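Local coordinates for protein FKBP-type peptidyl-prolyl cis-trans isomerase FkpA (Escherichia coli, PDB 1Q6H) that catalyses the cis-trans isomerisation of peptidyl-proline bonds in the periplasm, speeding protein folding, and also acts as a folding chaperone, at residues A[148-153]-A[210-215]; A[189-194]-A[215-220]. All coordinates share one frame; numbering follows the deposited sequence.

Contact 1 of 2, residues A[148-153]-A[210-215]; sequences GTLIDG and PNSTLV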
loop_
_atom_site.group_PDB
_atom_site.type_symbol
_atom_site.label_atom_id
_atom_site.label_comp_id
_atom_site.label_asym_id
_atom_site.label_seq_id
_atom_site.Cartn_x
_atom_site.Cartn_y
_atom_site.Cartn_z
ATOM N N GLY A 148 -30.397 -16.687 2.265
ATOM C CA GLY A 148 -30.058 -16.335 0.889
ATOM C C GLY A 148 -28.955 -17.206 0.300
ATOM O O GLY A 148 -27.857 -17.286 0.874
ATOM N N THR A 149 -29.248 -17.886 -0.814
ATOM C CA THR A 149 -28.272 -18.729 -1.493
ATOM C C THR A 149 -28.132 -18.374 -2.972
ATOM O O THR A 149 -29.055 -17.862 -3.599
ATOM C CB THR A 149 -28.647 -20.217 -1.439
ATOM O OG1 THR A 149 -29.946 -20.403 -1.998
ATOM C CG2 THR A 149 -28.778 -20.745 -0.009
ATOM N N LEU A 150 -26.965 -18.681 -3.515
ATOM C CA LEU A 150 -26.716 -18.513 -4.928
ATOM C C LEU A 150 -27.334 -19.749 -5.524
ATOM O O LEU A 150 -27.681 -20.679 -4.804
ATOM C CB LEU A 150 -25.232 -18.409 -5.260
ATOM C CG LEU A 150 -24.369 -17.346 -4.533
ATOM C CD1 LEU A 150 -22.860 -17.473 -4.916
ATOM C CD2 LEU A 150 -24.872 -15.955 -4.802
ATOM N N ILE A 151 -27.481 -19.772 -6.839
ATOM C CA ILE A 151 -28.180 -20.876 -7.447
ATOM C C ILE A 151 -27.426 -22.168 -7.256
ATOM O O ILE A 151 -28.008 -23.214 -7.393
ATOM C CB ILE A 151 -28.460 -20.631 -8.908
ATOM C CG1 ILE A 151 -27.151 -20.418 -9.687
ATOM C CG2 ILE A 151 -29.462 -19.468 -9.051
ATOM C CD1 ILE A 151 -27.345 -20.400 -11.215
ATOM N N ASP A 152 -26.147 -22.118 -6.931
ATOM C CA ASP A 152 -25.417 -23.368 -6.731
ATOM C C ASP A 152 -25.541 -23.893 -5.321
ATOM O O ASP A 152 -24.975 -24.927 -5.005
ATOM C CB ASP A 152 -23.937 -23.228 -7.102
ATOM C CG ASP A 152 -23.168 -22.349 -6.149
ATOM O OD1 ASP A 152 -23.783 -21.677 -5.282
ATOM O OD2 ASP A 152 -21.924 -22.266 -6.215
ATOM N N GLY A 153 -26.273 -23.172 -4.480
ATOM C CA GLY A 153 -26.512 -23.571 -3.104
ATOM C C GLY A 153 -25.685 -22.831 -2.073
ATOM O O GLY A 153 -25.913 -22.965 -0.870
ATOM N N PRO A 210 -21.099 -11.242 -10.195
ATOM C CA PRO A 210 -21.783 -10.522 -11.268
ATOM C C PRO A 210 -22.937 -11.282 -11.852
ATOM O O PRO A 210 -22.810 -12.486 -12.132
ATOM C CB PRO A 210 -20.682 -10.372 -12.325
ATOM C CG PRO A 210 -19.447 -10.361 -11.567
ATOM C CD PRO A 210 -19.646 -11.241 -10.367
ATOM N N ASN A 211 -24.044 -10.589 -12.082
ATOM C CA ASN A 211 -25.224 -11.192 -12.661
ATOM C C ASN A 211 -25.726 -12.475 -11.962
ATOM O O ASN A 211 -26.126 -13.426 -12.606
ATOM C CB ASN A 211 -25.003 -11.416 -14.146
ATOM C CG ASN A 211 -25.087 -10.121 -14.935
ATOM O OD1 ASN A 211 -25.685 -9.152 -14.476
ATOM N ND2 ASN A 211 -24.465 -10.095 -16.115
ATOM N N SER A 212 -25.685 -12.491 -10.638
ATOM C CA SER A 212 -26.179 -13.629 -9.874
ATOM C C SER A 212 -27.682 -13.576 -9.645
ATOM O O SER A 212 -28.232 -12.582 -9.193
ATOM C CB SER A 212 -25.500 -13.717 -8.506
ATOM O OG SER A 212 -24.115 -14.003 -8.632
ATOM N N THR A 213 -28.345 -14.647 -10.027
ATOM C CA THR A 213 -29.707 -14.867 -9.595
ATOM C C THR A 213 -29.619 -15.274 -8.118
ATOM O O THR A 213 -28.722 -16.060 -7.714
ATOM C CB THR A 213 -30.350 -15.946 -10.450
ATOM O OG1 THR A 213 -30.695 -15.387 -11.726
ATOM C CG2 THR A 213 -31.685 -16.401 -9.865
ATOM N N LEU A 214 -30.492 -14.687 -7.299
ATOM C CA LEU A 214 -30.470 -14.938 -5.864
ATOM C C LEU A 214 -31.681 -15.755 -5.423
ATOM O O LEU A 214 -32.797 -15.438 -5.815
ATOM C CB LEU A 214 -30.483 -13.616 -5.088
ATOM C CG LEU A 214 -29.440 -12.569 -5.481
ATOM C CD1 LEU A 214 -29.580 -11.329 -4.573
ATOM C CD2 LEU A 214 -28.038 -13.181 -5.431
ATOM N N VAL A 215 -31.457 -16.744 -4.557
ATOM C CA VAL A 215 -32.532 -17.534 -3.991
ATOM C C VAL A 215 -32.712 -17.195 -2.510
ATOM O O VAL A 215 -31.801 -17.431 -1.709
ATOM C CB VAL A 215 -32.235 -19.021 -4.088
ATOM C CG1 VAL A 215 -33.475 -19.837 -3.705
ATOM C CG2 VAL A 215 -31.775 -19.385 -5.517
HETATM O O HOH W 1 -32.120 -19.661 0.188
HETATM O O HOH W 2 -26.592 -17.413 -8.240
#
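V215 sets its isopropyl group against T149, and its atoms can be taken in turn. V215 CB lies 3.4 Å from T149 OG1 and equally near T149 O. CG1, anti to the backbone N (chi1 -170°), grazes the same hydroxyl oxygen. V215 CG2, beside the backbone N, comes within 3.7 Å of T149 O and also meets I151 CG2, two residues beyond T149 along the chain. T149 OG1 can lean on V215 because it stands between its own backbone N and carbonyl carbon (chi1 57°); a water bridges this hydroxyl and V215 O. The two backbones are joined here as an antiparallel hydrogen-bonded pair: T149 N gives to V215 O at 2.7 Å, nearly straight, and V215 N returns a bond to T149 O. This is the end of a strand pairing in the FKBP domain's antiparallel sheet, where strand 141-150 runs out into a type I turn from L150 to G153 and 210-213 leads into strand 214-223. Past the last bonds the chains diverge, and a second water bridges them, accepting from I151 N at 2.9 Å and donating to T213 O. I151 CG2 packs 3.9 Å from T213 CG2, the two side chains crossing at about a right angle, while T213 OG1 bonds to R107 of helix 70-112. On the L150 side of the strands, L150 CD2 meets L214 CD2 at 4.3 Å.

Contact 2 of 2, residues A[189-194]-A[215-220]; sequences KIKLVI and VFDVEL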
loop_
_atom_site.group_PDB
_atom_site.type_symbol
_atom_site.label_atom_id
_atom_site.label_comp_id
_atom_site.label_asym_id
_atom_site.label_seq_id
_atom_site.Cartn_x
_atom_site.Cartn_y
_atom_site.Cartn_z
ATOM N N LYS A 189 -44.735 -17.011 4.336
ATOM C CA LYS A 189 -43.424 -17.492 3.957
ATOM C C LYS A 189 -43.401 -17.564 2.440
ATOM O O LYS A 189 -44.378 -17.993 1.825
ATOM C CB LYS A 189 -43.186 -18.888 4.534
ATOM C CG LYS A 189 -43.456 -18.967 6.005
ATOM C CD LYS A 189 -43.197 -20.337 6.584
ATOM C CE LYS A 189 -43.349 -20.307 8.117
ATOM N NZ LYS A 189 -44.249 -19.228 8.596
ATOM N N ILE A 190 -42.303 -17.145 1.823
ATOM C CA ILE A 190 -42.232 -17.111 0.368
ATOM C C ILE A 190 -40.816 -17.361 -0.068
ATOM O O ILE A 190 -39.892 -17.002 0.631
ATOM C CB ILE A 190 -42.689 -15.752 -0.156
ATOM C CG1 ILE A 190 -42.731 -15.754 -1.679
ATOM C CG2 ILE A 190 -41.743 -14.616 0.310
ATOM C CD1 ILE A 190 -43.503 -14.550 -2.239
ATOM N N LYS A 191 -40.661 -18.068 -1.178
ATOM C CA LYS A 191 -39.366 -18.265 -1.762
ATOM C C LYS A 191 -39.268 -17.318 -2.943
ATOM O O LYS A 191 -40.174 -17.240 -3.811
ATOM C CB LYS A 191 -39.187 -19.711 -2.165
ATOM C CG LYS A 191 -37.926 -20.024 -2.935
ATOM C CD LYS A 191 -37.852 -21.546 -3.183
ATOM C CE LYS A 191 -36.749 -21.929 -4.160
ATOM N NZ LYS A 191 -36.463 -23.415 -4.096
ATOM N N LEU A 192 -38.189 -16.559 -2.974
ATOM C CA LEU A 192 -37.975 -15.604 -4.059
ATOM C C LEU A 192 -36.784 -16.021 -4.868
ATOM O O LEU A 192 -35.725 -16.338 -4.304
ATOM C CB LEU A 192 -37.742 -14.194 -3.507
ATOM C CG LEU A 192 -38.824 -13.618 -2.610
ATOM C CD1 LEU A 192 -38.376 -12.313 -2.011
ATOM C CD2 LEU A 192 -40.089 -13.414 -3.335
ATOM N N VAL A 193 -36.949 -16.027 -6.189
ATOM C CA VAL A 193 -35.859 -16.337 -7.098
ATOM C C VAL A 193 -35.694 -15.098 -7.921
ATOM O O VAL A 193 -36.531 -14.766 -8.761
ATOM C CB VAL A 193 -36.123 -17.601 -7.896
ATOM C CG1 VAL A 193 -35.051 -17.826 -8.875
ATOM C CG2 VAL A 193 -36.170 -18.790 -6.936
ATOM N N ILE A 194 -34.669 -14.336 -7.574
ATOM C CA ILE A 194 -34.551 -12.972 -8.083
ATOM C C ILE A 194 -33.498 -12.827 -9.145
ATOM O O ILE A 194 -32.307 -13.134 -8.901
ATOM C CB ILE A 194 -34.229 -12.022 -6.928
ATOM C CG1 ILE A 194 -35.092 -12.324 -5.705
ATOM C CG2 ILE A 194 -34.344 -10.600 -7.373
ATOM C CD1 ILE A 194 -34.877 -11.376 -4.513
ATOM N N VAL A 215 -31.457 -16.744 -4.557
ATOM C CA VAL A 215 -32.532 -17.534 -3.991
ATOM C C VAL A 215 -32.712 -17.195 -2.510
ATOM O O VAL A 215 -31.801 -17.431 -1.709
ATOM C CB VAL A 215 -32.235 -19.021 -4.088
ATOM C CG1 VAL A 215 -33.475 -19.837 -3.705
ATOM C CG2 VAL A 215 -31.775 -19.385 -5.517
ATOM N N PHE A 216 -33.860 -16.615 -2.160
ATOM C CA PHE A 216 -34.197 -16.300 -0.761
ATOM C C PHE A 216 -35.395 -17.110 -0.237
ATOM O O PHE A 216 -36.483 -17.084 -0.815
ATOM C CB PHE A 216 -34.572 -14.829 -0.582
ATOM C CG PHE A 216 -33.436 -13.883 -0.684
ATOM C CD1 PHE A 216 -32.641 -13.613 0.411
ATOM C CD2 PHE A 216 -33.159 -13.238 -1.888
ATOM C CE1 PHE A 216 -31.581 -12.726 0.299
ATOM C CE2 PHE A 216 -32.123 -12.391 -2.003
ATOM C CZ PHE A 216 -31.334 -12.102 -0.912
ATOM N N ASP A 217 -35.211 -17.808 0.875
ATOM C CA ASP A 217 -36.336 -18.424 1.606
ATOM C C ASP A 217 -36.676 -17.443 2.707
ATOM O O ASP A 217 -35.867 -17.244 3.616
ATOM C CB ASP A 217 -35.947 -19.734 2.244
ATOM C CG ASP A 217 -35.750 -20.821 1.242
ATOM O OD1 ASP A 217 -36.636 -20.977 0.372
ATOM O OD2 ASP A 217 -34.742 -21.563 1.266
ATOM N N VAL A 218 -37.852 -16.832 2.631
ATOM C CA VAL A 218 -38.227 -15.758 3.546
ATOM C C VAL A 218 -39.427 -16.073 4.454
ATOM O O VAL A 218 -40.378 -16.725 4.028
ATOM C CB VAL A 218 -38.559 -14.535 2.752
ATOM C CG1 VAL A 218 -38.708 -13.316 3.649
ATOM C CG2 VAL A 218 -37.464 -14.283 1.721
ATOM N N GLU A 219 -39.353 -15.628 5.710
ATOM C CA GLU A 219 -40.482 -15.704 6.615
ATOM C C GLU A 219 -40.766 -14.276 7.060
ATOM O O GLU A 219 -39.908 -13.608 7.651
ATOM C CB GLU A 219 -40.209 -16.572 7.835
ATOM C CG GLU A 219 -40.071 -18.054 7.584
ATOM C CD GLU A 219 -39.878 -18.835 8.890
ATOM O OE1 GLU A 219 -39.704 -18.204 9.969
ATOM O OE2 GLU A 219 -39.912 -20.079 8.828
ATOM N N LEU A 220 -41.971 -13.817 6.741
ATOM C CA LEU A 220 -42.427 -12.480 7.079
ATOM C C LEU A 220 -43.074 -12.458 8.475
ATOM O O LEU A 220 -44.229 -12.904 8.661
ATOM C CB LEU A 220 -43.440 -12.016 6.028
ATOM C CG LEU A 220 -44.045 -10.643 6.235
ATOM C CD1 LEU A 220 -42.927 -9.593 6.459
ATOM C CD2 LEU A 220 -44.971 -10.258 5.092
#
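K189 lays its aliphatic chain alongside E219, the two pointing the same way, with K189 CG 3.8 Å from E219 CG and K189 CE 3.5 Å from E219 OE2. The lysine is extended as far as CE and bends only at its last torsion (chi4 26°). K189 NZ ends 4.4 Å from E219 OE2, beyond a salt bridge, and makes a long, weak ion pair with E129. An alanine here would probably leave E219 without its methylene cover and without the nearby positive charge. Farther along the same face K191, fully extended with CG anti to the backbone N (chi1 173°), runs its CG and CD past D217 OD1 and brings CE to V215 CG1 at 3.9 Å. Alternating with these along the ladder, I190 with V218 and L192 with F216 are antiparallel hydrogen-bonded pairs, each closed by two backbone bonds; the one from L192 N to F216 O is 2.8 Å and almost straight. Their side chains, all four buried, lie on the opposite face of this FKBP-domain sheet. I190 CG2 abuts V218 CB at 4.0 Å, and L192 CD1 touches V218 CG2. I194 CD1 reaches obliquely to F216 CD2 at 3.6 Å, while the F216 ring also meets W177 edge-to-face and F156 with its plane roughly perpendicular. That face is wholly apolar; the other is mixed: V193 and V215 are buried under helix 70-112 at one end, K189 and E219 are partly exposed at the other, and the lysine ammonium groups would probably add only loose attraction to the acids.

In the fold
Both contacts use strand 214-223, paired with the end of strand 141-150 in contact 1 and with 189-194 in contact 2; their centres are about 12 Å apart. V215 is the residue they share, its backbone serving contact 1 and its side chain reaching both. Next to it, L214 O and I194 N, 2.8 Å apart, form a probable hydrogen bond that carries the pairing of contact 2 into contact 1. T213 CG2 packs 3.8 Å from V193 CG1, and G148 CA lies 3.8 Å from F216 CD1, which puts the aromatic ring against the edge of contact 1. W177, against F216, probably lies at the floor of the proline-binding pocket, as the corresponding tryptophan does in other FKBPs.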